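Local coordinates for putative nucleoprotein (Infectious salmon anemia virus, PDB 4EWC), which encapsidates the negative-strand viral RNA, shielding it from nucleases and forming the ribonucleoprotein that serves as template for transcription and replication, at residues 269-277 and 471-480; 169-177 and 428-436. All coordinates share one frame; numbering follows the deposited sequence.

Interaction 1: 269-277 and 471-480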
ATOM      1  N   LEU A 269       5.880 -24.163  -5.591  1.00 47.73           N
ATOM      2  CA  LEU A 269       5.033 -23.951  -6.751  1.00 46.91           C
ATOM      3  C   LEU A 269       4.262 -22.636  -6.698  1.00 49.72           C
ATOM      4  O   LEU A 269       3.709 -22.217  -7.705  1.00 53.72           O
ATOM      5  CB  LEU A 269       4.039 -25.095  -6.894  1.00 46.62           C
ATOM      6  CG  LEU A 269       4.642 -26.445  -7.211  1.00 50.15           C
ATOM      7  CD1 LEU A 269       3.524 -27.450  -7.350  1.00 52.24           C
ATOM      8  CD2 LEU A 269       5.488 -26.386  -8.463  1.00 47.25           C
ATOM      9  N   SER A 270       4.207 -21.991  -5.536  1.00 47.01           N
ATOM     10  CA  SER A 270       3.401 -20.780  -5.415  1.00 46.93           C
ATOM     11  C   SER A 270       3.957 -19.615  -6.248  1.00 49.31           C
ATOM     12  O   SER A 270       3.236 -18.679  -6.583  1.00 54.02           O
ATOM     13  CB  SER A 270       3.169 -20.384  -3.945  1.00 45.02           C
ATOM     14  OG  SER A 270       4.383 -20.113  -3.275  1.00 51.09           O
ATOM     15  N   ALA A 271       5.228 -19.698  -6.625  1.00 52.82           N
ATOM     16  CA  ALA A 271       5.833 -18.665  -7.457  1.00 49.52           C
ATOM     17  C   ALA A 271       5.283 -18.732  -8.868  1.00 55.87           C
ATOM     18  O   ALA A 271       5.175 -17.708  -9.544  1.00 58.77           O
ATOM     19  CB  ALA A 271       7.347 -18.784  -7.464  1.00 54.46           C
ATOM     20  N   ASP A 272       4.916 -19.925  -9.320  1.00 55.25           N
ATOM     21  CA  ASP A 272       4.280 -20.060 -10.631  1.00 50.17           C
ATOM     22  C   ASP A 272       2.945 -19.366 -10.690  1.00 54.55           C
ATOM     23  O   ASP A 272       2.570 -18.814 -11.725  1.00 58.60           O
ATOM     24  CB  ASP A 272       4.094 -21.521 -11.008  1.00 51.15           C
ATOM     25  CG  ASP A 272       5.384 -22.312 -10.909  1.00 70.80           C
ATOM     26  OD1 ASP A 272       6.485 -21.699 -10.856  1.00 66.72           O
ATOM     27  OD2 ASP A 272       5.291 -23.564 -10.884  1.00 72.59           O
ATOM     28  N   GLN A 273       2.205 -19.394  -9.590  1.00 49.09           N
ATOM     29  CA  GLN A 273       0.904 -18.741  -9.596  1.00 52.09           C
ATOM     30  C   GLN A 273       1.045 -17.233  -9.609  1.00 49.38           C
ATOM     31  O   GLN A 273       0.079 -16.528  -9.852  1.00 51.18           O
ATOM     32  CB  GLN A 273       0.044 -19.213  -8.431  1.00 46.38           C
ATOM     33  CG  GLN A 273      -0.828 -20.361  -8.798  1.00 44.37           C
ATOM     34  CD  GLN A 273      -1.687 -20.787  -7.648  1.00 48.13           C
ATOM     35  OE1 GLN A 273      -1.209 -21.417  -6.705  1.00 49.44           O
ATOM     36  NE2 GLN A 273      -2.964 -20.418  -7.693  1.00 46.30           N
ATOM     37  N   LEU A 274       2.250 -16.741  -9.339  1.00 49.42           N
ATOM     38  CA  LEU A 274       2.531 -15.329  -9.567  1.00 48.94           C
ATOM     39  C   LEU A 274       2.429 -15.060 -11.072  1.00 50.59           C
ATOM     40  O   LEU A 274       1.818 -14.082 -11.511  1.00 53.01           O
ATOM     41  CB  LEU A 274       3.909 -14.962  -9.044  1.00 47.64           C
ATOM     42  CG  LEU A 274       4.358 -13.520  -9.228  1.00 46.08           C
ATOM     43  CD1 LEU A 274       3.245 -12.596  -8.871  1.00 46.39           C
ATOM     44  CD2 LEU A 274       5.555 -13.250  -8.340  1.00 51.43           C
ATOM     45  N   PHE A 275       3.001 -15.958 -11.864  1.00 48.87           N
ATOM     46  CA  PHE A 275       3.013 -15.776 -13.307  1.00 54.18           C
ATOM     47  C   PHE A 275       1.749 -16.231 -13.998  1.00 53.54           C
ATOM     48  O   PHE A 275       1.345 -15.635 -14.994  1.00 58.67           O
ATOM     49  CB  PHE A 275       4.262 -16.405 -13.937  1.00 50.14           C
ATOM     50  CG  PHE A 275       5.515 -15.694 -13.560  1.00 50.92           C
ATOM     51  CD1 PHE A 275       5.826 -14.488 -14.146  1.00 51.94           C
ATOM     52  CD2 PHE A 275       6.347 -16.194 -12.571  1.00 49.93           C
ATOM     53  CE1 PHE A 275       6.955 -13.807 -13.791  1.00 48.70           C
ATOM     54  CE2 PHE A 275       7.474 -15.522 -12.199  1.00 49.62           C
ATOM     55  CZ  PHE A 275       7.786 -14.320 -12.821  1.00 54.71           C
ATOM     56  N   ALA A 276       1.120 -17.276 -13.482  1.00 50.37           N
ATOM     57  CA  ALA A 276      -0.160 -17.717 -14.041  1.00 51.46           C
ATOM     58  C   ALA A 276      -1.123 -18.156 -12.928  1.00 44.89           C
ATOM     59  O   ALA A 276      -1.228 -19.338 -12.626  1.00 46.34           O
ATOM     60  CB  ALA A 276       0.059 -18.832 -15.073  1.00 50.98           C
ATOM     61  N   PRO A 277      -1.805 -17.180 -12.309  1.00 43.76           N
ATOM     62  CA  PRO A 277      -2.674 -17.321 -11.135  1.00 46.13           C
ATOM     63  C   PRO A 277      -3.735 -18.392 -11.289  1.00 48.13           C
ATOM     64  O   PRO A 277      -4.122 -19.012 -10.296  1.00 48.38           O
ATOM     65  CB  PRO A 277      -3.376 -15.963 -11.047  1.00 47.61           C
ATOM     66  CG  PRO A 277      -2.529 -15.051 -11.748  1.00 46.10           C
ATOM     67  CD  PRO A 277      -1.742 -15.785 -12.765  1.00 45.26           C
ATOM     68  N   ARG A 471       2.459  -7.085 -10.153  1.00 42.39           N
ATOM     69  CA  ARG A 471       2.600  -8.079 -11.201  1.00 47.70           C
ATOM     70  C   ARG A 471       2.739  -7.387 -12.567  1.00 53.01           C
ATOM     71  O   ARG A 471       3.472  -7.847 -13.436  1.00 54.91           O
ATOM     72  CB  ARG A 471       1.362  -8.995 -11.189  1.00 46.84           C
ATOM     73  CG  ARG A 471       1.170  -9.880 -12.424  1.00 48.74           C
ATOM     74  CD  ARG A 471       2.301 -10.881 -12.580  1.00 51.08           C
ATOM     75  NE  ARG A 471       2.185 -11.718 -13.780  1.00 56.22           N
ATOM     76  CZ  ARG A 471       2.892 -11.537 -14.899  1.00 57.18           C
ATOM     77  NH1 ARG A 471       3.763 -10.540 -14.993  1.00 51.20           N
ATOM     78  NH2 ARG A 471       2.727 -12.354 -15.930  1.00 58.84           N
ATOM     79  N   SER A 472       2.052  -6.264 -12.735  1.00 50.00           N
ATOM     80  CA  SER A 472       2.100  -5.522 -13.982  1.00 57.68           C
ATOM     81  C   SER A 472       3.507  -5.020 -14.351  1.00 55.15           C
ATOM     82  O   SER A 472       3.885  -5.031 -15.527  1.00 49.74           O
ATOM     83  CB  SER A 472       1.075  -4.377 -13.974  1.00 60.49           C
ATOM     84  OG  SER A 472       1.081  -3.673 -12.744  1.00 57.89           O
ATOM     85  N   ASN A 473       4.271  -4.608 -13.341  1.00 51.45           N
ATOM     86  CA  ASN A 473       5.652  -4.154 -13.518  1.00 50.86           C
ATOM     87  C   ASN A 473       6.643  -5.298 -13.800  1.00 56.37           C
ATOM     88  O   ASN A 473       7.809  -5.071 -14.101  1.00 58.90           O
ATOM     89  CB  ASN A 473       6.114  -3.365 -12.288  1.00 48.90           C
ATOM     90  CG  ASN A 473       5.415  -2.020 -12.156  1.00 53.24           C
ATOM     91  OD1 ASN A 473       4.944  -1.460 -13.153  1.00 54.83           O
ATOM     92  ND2 ASN A 473       5.340  -1.492 -10.926  1.00 47.50           N
ATOM     93  N   ILE A 474       6.166  -6.530 -13.725  1.00 57.73           N
ATOM     94  CA  ILE A 474       7.016  -7.687 -13.942  1.00 58.52           C
ATOM     95  C   ILE A 474       7.041  -8.053 -15.413  1.00 56.14           C
ATOM     96  O   ILE A 474       6.001  -8.347 -15.998  1.00 51.80           O
ATOM     97  CB  ILE A 474       6.519  -8.910 -13.112  1.00 52.42           C
ATOM     98  CG1 ILE A 474       6.819  -8.687 -11.624  1.00 54.05           C
ATOM     99  CG2 ILE A 474       7.139 -10.209 -13.635  1.00 51.13           C
ATOM    100  CD1 ILE A 474       6.258  -9.740 -10.704  1.00 47.61           C
ATOM    101  N   LYS A 475       8.230  -8.049 -16.009  1.00 54.51           N
ATOM    102  CA  LYS A 475       8.346  -8.311 -17.452  1.00 57.97           C
ATOM    103  C   LYS A 475       8.562  -9.797 -17.790  1.00 53.19           C
ATOM    104  O   LYS A 475       8.255 -10.237 -18.886  1.00 46.17           O
ATOM    105  CB  LYS A 475       9.425  -7.418 -18.092  1.00 57.49           C
ATOM    106  CG  LYS A 475       9.280  -5.918 -17.794  1.00 58.68           C
ATOM    107  CD  LYS A 475       7.812  -5.482 -17.884  1.00 67.52           C
ATOM    108  CE  LYS A 475       7.625  -3.984 -17.617  1.00 75.75           C
ATOM    109  NZ  LYS A 475       6.175  -3.600 -17.720  1.00 70.18           N
ATOM    110  N   ALA A 476       9.077 -10.572 -16.840  1.00 54.96           N
ATOM    111  CA  ALA A 476       9.291 -11.999 -17.070  1.00 52.67           C
ATOM    112  C   ALA A 476       7.962 -12.738 -17.206  1.00 53.11           C
ATOM    113  O   ALA A 476       6.928 -12.263 -16.744  1.00 54.91           O
ATOM    114  CB  ALA A 476      10.120 -12.604 -15.944  1.00 48.39           C
ATOM    115  N   ASN A 477       7.989 -13.915 -17.823  1.00 55.36           N
ATOM    116  CA  ASN A 477       6.786 -14.738 -17.911  1.00 52.40           C
ATOM    117  C   ASN A 477       6.859 -16.055 -17.150  1.00 51.28           C
ATOM    118  O   ASN A 477       5.958 -16.874 -17.222  1.00 47.60           O
ATOM    119  CB  ASN A 477       6.474 -15.002 -19.370  1.00 56.05           C
ATOM    120  CG  ASN A 477       6.048 -13.752 -20.080  1.00 70.36           C
ATOM    121  OD1 ASN A 477       5.446 -12.862 -19.460  1.00 70.05           O
ATOM    122  ND2 ASN A 477       6.364 -13.653 -21.374  1.00 63.34           N
ATOM    123  N   THR A 478       7.955 -16.261 -16.433  1.00 53.32           N
ATOM    124  CA  THR A 478       8.194 -17.531 -15.770  1.00 52.17           C
ATOM    125  C   THR A 478       9.460 -17.484 -14.932  1.00 55.24           C
ATOM    126  O   THR A 478      10.361 -16.668 -15.177  1.00 52.80           O
ATOM    127  CB  THR A 478       8.313 -18.697 -16.780  1.00 50.14           C
ATOM    128  OG1 THR A 478       8.455 -19.933 -16.068  1.00 50.29           O
ATOM    129  CG2 THR A 478       9.475 -18.485 -17.711  1.00 34.19           C
ATOM    130  N   THR A 479       9.503 -18.372 -13.944  1.00 49.84           N
ATOM    131  CA  THR A 479      10.634 -18.503 -13.039  1.00 49.27           C
ATOM    132  C   THR A 479      11.696 -19.418 -13.645  1.00 48.16           C
ATOM    133  O   THR A 479      12.851 -19.396 -13.233  1.00 51.39           O
ATOM    134  CB  THR A 479      10.187 -19.071 -11.664  1.00 45.31           C
ATOM    135  OG1 THR A 479       9.308 -20.181 -11.873  1.00 48.84           O
ATOM    136  CG2 THR A 479       9.424 -18.032 -10.887  1.00 48.80           C
ATOM    137  N   LYS A 480      11.297 -20.200 -14.644  1.00 44.76           N
ATOM    138  CA  LYS A 480      12.144 -21.247 -15.196  1.00 52.41           C
ATOM    139  C   LYS A 480      13.064 -20.814 -16.347  1.00 55.20           C
ATOM    140  O   LYS A 480      12.606 -20.260 -17.348  1.00 58.35           O
ATOM    141  CB  LYS A 480      11.258 -22.403 -15.635  1.00 50.59           C
ATOM    142  CG  LYS A 480      10.411 -22.905 -14.513  1.00 52.68           C
ATOM    143  CD  LYS A 480       9.415 -23.917 -15.006  1.00 59.71           C
ATOM    144  CE  LYS A 480       8.291 -24.093 -14.020  1.00 56.26           C
ATOM    145  NZ  LYS A 480       7.343 -25.105 -14.540  1.00 71.48           N
TER
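The ring of Phe275 lies against the 474-479 loop and contributes the largest share of the surface buried here. With CG anti to its own carbonyl carbon (chi1 -68°), the ring projects from the short, weakly bonded helix 272-275. The backbone N of Thr478 sits 3.6 Å above one ring face, displaced toward the rim. At the ring's edge, near its plane, lie the carbonyl O of Ala476, 3.3 Å from CE1 of Phe275, and the methyl CG2 of Thr479, 3.4 Å from CE2 of Phe275. Ile474 adds its CG2 branch, 3.6 Å from CE1 of Phe275, the two side chains crossing at about a right angle. Arg471, bent at chi2 (64°), turns back so that CD1 of Phe275 lies over the centre of one face of its guanidinium.

Beyond Thr479 the packing gives way to looser polar contacts. The hydroxyl OG1 of Thr479 gives only a weak hydrogen bond to OD1 of Asp272 (3.4 Å), which is salt-bridged to Arg182. The exposed Lys480, part of a probable nuclear localization signal, brings NZ to 4.5 Å from OD2 of Asp272, beyond a salt bridge. Helix 438-449 also packs here, Cys444 touching both Phe275 and Thr479. The arrangement is an aromatic residue of a short helix packed against an irregular loop, whose Thr478 forms an ST turn, within an orthomyxovirus nucleoprotein's largely helical fold.

Interaction 2: 169-177 and 428-436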
ATOM      1  N   GLY A 169      28.644 -24.007  -6.197  1.00 59.11           N
ATOM      2  CA  GLY A 169      28.114 -22.683  -6.443  1.00 57.86           C
ATOM      3  C   GLY A 169      26.746 -22.770  -7.087  1.00 58.63           C
ATOM      4  O   GLY A 169      25.867 -21.952  -6.813  1.00 54.98           O
ATOM      5  N   GLU A 170      26.584 -23.773  -7.945  1.00 56.58           N
ATOM      6  CA  GLU A 170      25.336 -24.011  -8.648  1.00 55.78           C
ATOM      7  C   GLU A 170      24.172 -24.291  -7.683  1.00 54.48           C
ATOM      8  O   GLU A 170      23.068 -23.765  -7.862  1.00 51.39           O
ATOM      9  CB  GLU A 170      25.504 -25.142  -9.668  1.00 57.72           C
ATOM     10  CG  GLU A 170      26.301 -24.699 -10.881  1.00 62.85           C
ATOM     11  CD  GLU A 170      26.693 -25.815 -11.851  1.00 63.83           C
ATOM     12  OE1 GLU A 170      26.861 -26.982 -11.429  1.00 59.64           O
ATOM     13  OE2 GLU A 170      26.847 -25.497 -13.053  1.00 61.29           O
HETATM   14  N   MSE A 171      24.422 -25.096  -6.656  1.00 56.13           N
HETATM   15  CA  MSE A 171      23.383 -25.391  -5.694  1.00 50.99           C
HETATM   16  C   MSE A 171      23.013 -24.172  -4.839  1.00 51.72           C
HETATM   17  O   MSE A 171      21.980 -24.164  -4.183  1.00 52.42           O
HETATM   18  CB  MSE A 171      23.758 -26.587  -4.824  1.00 51.19           C
HETATM   19  CG  MSE A 171      23.330 -27.911  -5.424  1.00 57.37           C
HETATM   20 SE   MSE A 171      24.074 -29.600  -4.619  0.73 59.20          SE
HETATM   21  CE  MSE A 171      23.693 -29.220  -2.724  1.00 55.88           C
ATOM     22  N   SER A 172      23.848 -23.141  -4.840  1.00 51.61           N
ATOM     23  CA  SER A 172      23.528 -21.927  -4.084  1.00 53.60           C
ATOM     24  C   SER A 172      22.674 -20.950  -4.917  1.00 52.21           C
ATOM     25  O   SER A 172      22.225 -19.907  -4.426  1.00 51.74           O
ATOM     26  CB  SER A 172      24.808 -21.243  -3.550  1.00 53.23           C
ATOM     27  OG  SER A 172      25.618 -20.766  -4.602  1.00 58.86           O
ATOM     28  N   ILE A 173      22.443 -21.307  -6.172  1.00 49.04           N
ATOM     29  CA  ILE A 173      21.631 -20.484  -7.048  1.00 51.40           C
ATOM     30  C   ILE A 173      20.152 -20.829  -6.923  1.00 50.03           C
ATOM     31  O   ILE A 173      19.742 -21.983  -7.114  1.00 47.56           O
ATOM     32  CB  ILE A 173      22.077 -20.607  -8.504  1.00 50.71           C
ATOM     33  CG1 ILE A 173      23.510 -20.108  -8.635  1.00 54.41           C
ATOM     34  CG2 ILE A 173      21.147 -19.807  -9.420  1.00 51.49           C
ATOM     35  CD1 ILE A 173      24.205 -20.511  -9.932  1.00 48.63           C
ATOM     36  N   TRP A 174      19.369 -19.803  -6.608  1.00 50.14           N
ATOM     37  CA  TRP A 174      17.933 -19.918  -6.357  1.00 48.93           C
ATOM     38  C   TRP A 174      17.182 -20.823  -7.332  1.00 47.07           C
ATOM     39  O   TRP A 174      16.542 -21.792  -6.920  1.00 45.72           O
ATOM     40  CB  TRP A 174      17.300 -18.532  -6.347  1.00 44.21           C
ATOM     41  CG  TRP A 174      15.883 -18.609  -6.074  1.00 42.72           C
ATOM     42  CD1 TRP A 174      15.304 -18.806  -4.868  1.00 40.38           C
ATOM     43  CD2 TRP A 174      14.824 -18.528  -7.033  1.00 47.14           C
ATOM     44  NE1 TRP A 174      13.938 -18.845  -5.003  1.00 40.87           N
ATOM     45  CE2 TRP A 174      13.617 -18.677  -6.325  1.00 45.97           C
ATOM     46  CE3 TRP A 174      14.779 -18.336  -8.420  1.00 44.37           C
ATOM     47  CZ2 TRP A 174      12.370 -18.631  -6.957  1.00 42.88           C
ATOM     48  CZ3 TRP A 174      13.551 -18.307  -9.035  1.00 45.95           C
ATOM     49  CH2 TRP A 174      12.358 -18.447  -8.299  1.00 39.97           C
ATOM     50  N   GLN A 175      17.290 -20.507  -8.619  1.00 45.37           N
ATOM     51  CA  GLN A 175      16.654 -21.296  -9.671  1.00 48.93           C
ATOM     52  C   GLN A 175      16.922 -22.774  -9.506  1.00 48.20           C
ATOM     53  O   GLN A 175      16.066 -23.594  -9.834  1.00 47.23           O
ATOM     54  CB  GLN A 175      17.131 -20.873 -11.072  1.00 48.79           C
ATOM     55  CG  GLN A 175      16.531 -19.602 -11.621  1.00 40.65           C
ATOM     56  CD  GLN A 175      17.273 -18.376 -11.144  1.00 45.71           C
ATOM     57  OE1 GLN A 175      18.092 -18.451 -10.219  1.00 49.66           O
ATOM     58  NE2 GLN A 175      17.005 -17.237 -11.781  1.00 46.96           N
ATOM     59  N   ASN A 176      18.113 -23.111  -9.008  1.00 47.91           N
ATOM     60  CA  ASN A 176      18.516 -24.510  -8.930  1.00 45.43           C
ATOM     61  C   ASN A 176      17.837 -25.298  -7.778  1.00 51.14           C
ATOM     62  O   ASN A 176      17.442 -26.464  -7.951  1.00 47.94           O
ATOM     63  CB  ASN A 176      20.035 -24.638  -8.933  1.00 46.59           C
ATOM     64  CG  ASN A 176      20.678 -24.151 -10.252  1.00 50.41           C
ATOM     65  OD1 ASN A 176      20.145 -24.357 -11.335  1.00 47.84           O
ATOM     66  ND2 ASN A 176      21.836 -23.504 -10.141  1.00 53.34           N
ATOM     67  N   GLY A 177      17.695 -24.665  -6.613  1.00 47.52           N
ATOM     68  CA  GLY A 177      16.872 -25.230  -5.565  1.00 46.14           C
ATOM     69  C   GLY A 177      15.455 -25.571  -6.035  1.00 45.16           C
ATOM     70  O   GLY A 177      14.961 -26.675  -5.803  1.00 43.41           O
ATOM     71  N   LEU A 428      22.379 -17.018  -0.102  1.00 60.66           N
ATOM     72  CA  LEU A 428      21.709 -17.397  -1.333  1.00 53.91           C
ATOM     73  C   LEU A 428      22.204 -16.560  -2.501  1.00 54.41           C
ATOM     74  O   LEU A 428      22.557 -15.384  -2.345  1.00 55.14           O
ATOM     75  CB  LEU A 428      20.189 -17.219  -1.170  1.00 57.19           C
ATOM     76  CG  LEU A 428      19.321 -17.463  -2.416  1.00 54.11           C
ATOM     77  CD1 LEU A 428      19.465 -18.900  -2.906  1.00 51.21           C
ATOM     78  CD2 LEU A 428      17.878 -17.130  -2.152  1.00 49.50           C
ATOM     79  N   LYS A 429      22.243 -17.175  -3.671  1.00 50.90           N
ATOM     80  CA  LYS A 429      22.560 -16.441  -4.883  1.00 54.04           C
ATOM     81  C   LYS A 429      21.461 -16.659  -5.918  1.00 56.62           C
ATOM     82  O   LYS A 429      20.670 -17.601  -5.825  1.00 57.80           O
ATOM     83  CB  LYS A 429      23.927 -16.854  -5.424  1.00 54.51           C
ATOM     84  CG  LYS A 429      25.048 -16.496  -4.479  1.00 53.31           C
ATOM     85  CD  LYS A 429      26.368 -16.397  -5.175  1.00 63.32           C
ATOM     86  CE  LYS A 429      27.501 -16.665  -4.205  1.00 75.39           C
ATOM     87  NZ  LYS A 429      27.535 -18.115  -3.797  1.00 72.22           N
ATOM     88  N   VAL A 430      21.389 -15.770  -6.892  1.00 52.65           N
ATOM     89  CA  VAL A 430      20.330 -15.867  -7.879  1.00 52.08           C
ATOM     90  C   VAL A 430      20.835 -15.418  -9.249  1.00 52.54           C
ATOM     91  O   VAL A 430      21.766 -14.625  -9.343  1.00 52.02           O
ATOM     92  CB  VAL A 430      19.069 -15.066  -7.430  1.00 48.86           C
ATOM     93  CG1 VAL A 430      19.376 -13.577  -7.340  1.00 49.06           C
ATOM     94  CG2 VAL A 430      17.890 -15.339  -8.342  1.00 41.98           C
ATOM     95  N   GLY A 431      20.248 -15.973 -10.301  1.00 45.80           N
ATOM     96  CA  GLY A 431      20.512 -15.519 -11.644  1.00 52.03           C
ATOM     97  C   GLY A 431      19.485 -14.478 -12.031  1.00 54.18           C
ATOM     98  O   GLY A 431      18.285 -14.721 -11.893  1.00 54.21           O
ATOM     99  N   VAL A 432      19.940 -13.319 -12.500  1.00 53.65           N
ATOM    100  CA  VAL A 432      19.017 -12.250 -12.854  1.00 52.60           C
ATOM    101  C   VAL A 432      19.361 -11.623 -14.204  1.00 57.38           C
ATOM    102  O   VAL A 432      20.475 -11.764 -14.703  1.00 58.59           O
ATOM    103  CB  VAL A 432      18.935 -11.156 -11.752  1.00 55.30           C
ATOM    104  CG1 VAL A 432      18.236 -11.689 -10.502  1.00 54.12           C
ATOM    105  CG2 VAL A 432      20.311 -10.641 -11.403  1.00 52.30           C
ATOM    106  N   ASN A 433      18.391 -10.937 -14.796  1.00 57.62           N
ATOM    107  CA  ASN A 433      18.559 -10.366 -16.116  1.00 53.06           C
ATOM    108  C   ASN A 433      17.579  -9.207 -16.359  1.00 58.29           C
ATOM    109  O   ASN A 433      16.966  -8.715 -15.419  1.00 57.32           O
ATOM    110  CB  ASN A 433      18.478 -11.457 -17.191  1.00 51.78           C
ATOM    111  CG  ASN A 433      17.089 -12.084 -17.319  1.00 54.48           C
ATOM    112  OD1 ASN A 433      16.068 -11.425 -17.140  1.00 56.76           O
ATOM    113  ND2 ASN A 433      17.055 -13.362 -17.670  1.00 51.97           N
ATOM    114  N   SER A 434      17.437  -8.772 -17.609  1.00 54.51           N
ATOM    115  CA  SER A 434      16.565  -7.641 -17.931  1.00 57.64           C
ATOM    116  C   SER A 434      15.091  -7.880 -17.559  1.00 58.77           C
ATOM    117  O   SER A 434      14.400  -6.949 -17.126  1.00 57.73           O
ATOM    118  CB  SER A 434      16.672  -7.267 -19.418  1.00 56.42           C
ATOM    119  OG  SER A 434      16.126  -8.281 -20.251  1.00 54.01           O
ATOM    120  N   THR A 435      14.619  -9.112 -17.744  1.00 50.44           N
ATOM    121  CA  THR A 435      13.216  -9.415 -17.501  1.00 56.78           C
ATOM    122  C   THR A 435      12.977 -10.005 -16.102  1.00 57.75           C
ATOM    123  O   THR A 435      12.094  -9.562 -15.360  1.00 54.34           O
ATOM    124  CB  THR A 435      12.646 -10.342 -18.591  1.00 58.54           C
ATOM    125  OG1 THR A 435      13.424 -11.541 -18.644  1.00 60.84           O
ATOM    126  CG2 THR A 435      12.705  -9.645 -19.947  1.00 54.83           C
ATOM    127  N   PHE A 436      13.774 -11.007 -15.752  1.00 59.04           N
ATOM    128  CA  PHE A 436      13.767 -11.565 -14.411  1.00 51.85           C
ATOM    129  C   PHE A 436      14.768 -10.789 -13.556  1.00 49.15           C
ATOM    130  O   PHE A 436      15.896 -11.239 -13.361  1.00 50.73           O
ATOM    131  CB  PHE A 436      14.147 -13.042 -14.486  1.00 53.23           C
ATOM    132  CG  PHE A 436      13.759 -13.833 -13.265  1.00 53.95           C
ATOM    133  CD1 PHE A 436      14.612 -13.917 -12.157  1.00 55.65           C
ATOM    134  CD2 PHE A 436      12.549 -14.505 -13.220  1.00 51.00           C
ATOM    135  CE1 PHE A 436      14.244 -14.653 -11.024  1.00 52.31           C
ATOM    136  CE2 PHE A 436      12.172 -15.243 -12.075  1.00 48.95           C
ATOM    137  CZ  PHE A 436      13.018 -15.314 -10.989  1.00 45.81           C
TER
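Gln175 has CG anti to its carbonyl carbon (chi1 -77°) and bends at chi2 (85°), which lays its terminal amide alongside the backbone of Gly431. The amide forms a pair of hydrogen bonds: NE2 of Gln175 donates to O of Gly431 at 2.8 Å, close to its own amide plane, while OE1 of Gln175 accepts from N of Gly431 at 3.3 Å. Two peptide-group atoms of one residue hold the amide and fix its rotation.

Two residues earlier on each segment, the backbones meet at a single beta bridge between Ile173 and Lys429. The N of Lys429 donates to O of Ser172 (2.8 Å), and N of Trp174 donates to O of Lys429 (2.7 Å). The side chain of Trp174, with CG anti to its backbone N, packs on apolar groups. Its CB rests 3.8 Å from CG2 of Val430, and CZ3 of Trp174 meets CZ of Phe436 at 3.6 Å. The two rings are nearly parallel, their planes 29° apart, but slid so far that they hardly overlap.

Next to the bridge, OG of Ser172 takes a weak bond from NZ of Lys429. Strand 429-432 also pairs antiparallel with strand 488-491. The whole is a helix start joined to a two-stranded beta ribbon, the link between helices 168-171 and 174-188 adding one bridge along the edge of strand 429-432 turned away from strand 488-491, with Ile173 as N-cap residue.

In the fold
Interactions 1 and 2 have centres about 16 Å apart and touch directly. Along the chain their segments alternate, 169-177, 269-277, 428-436 and 471-480, so the two long-range closures cross. The junction includes Thr478 and Thr479 against the ring of Phe436, and Ala476 against Thr435, with CG2 of Thr479 also meeting Trp174. Helices 438-449 and 174-188 are shared by both, and Cys444 of the former also touches Trp174. Interaction 1 lies about 10 Å from the chain centre and interaction 2 about 20 Å, each measured from its own centre. Together they tie two earlier parts of the chain to its C-terminal family region, with helix 438-449 packing on both.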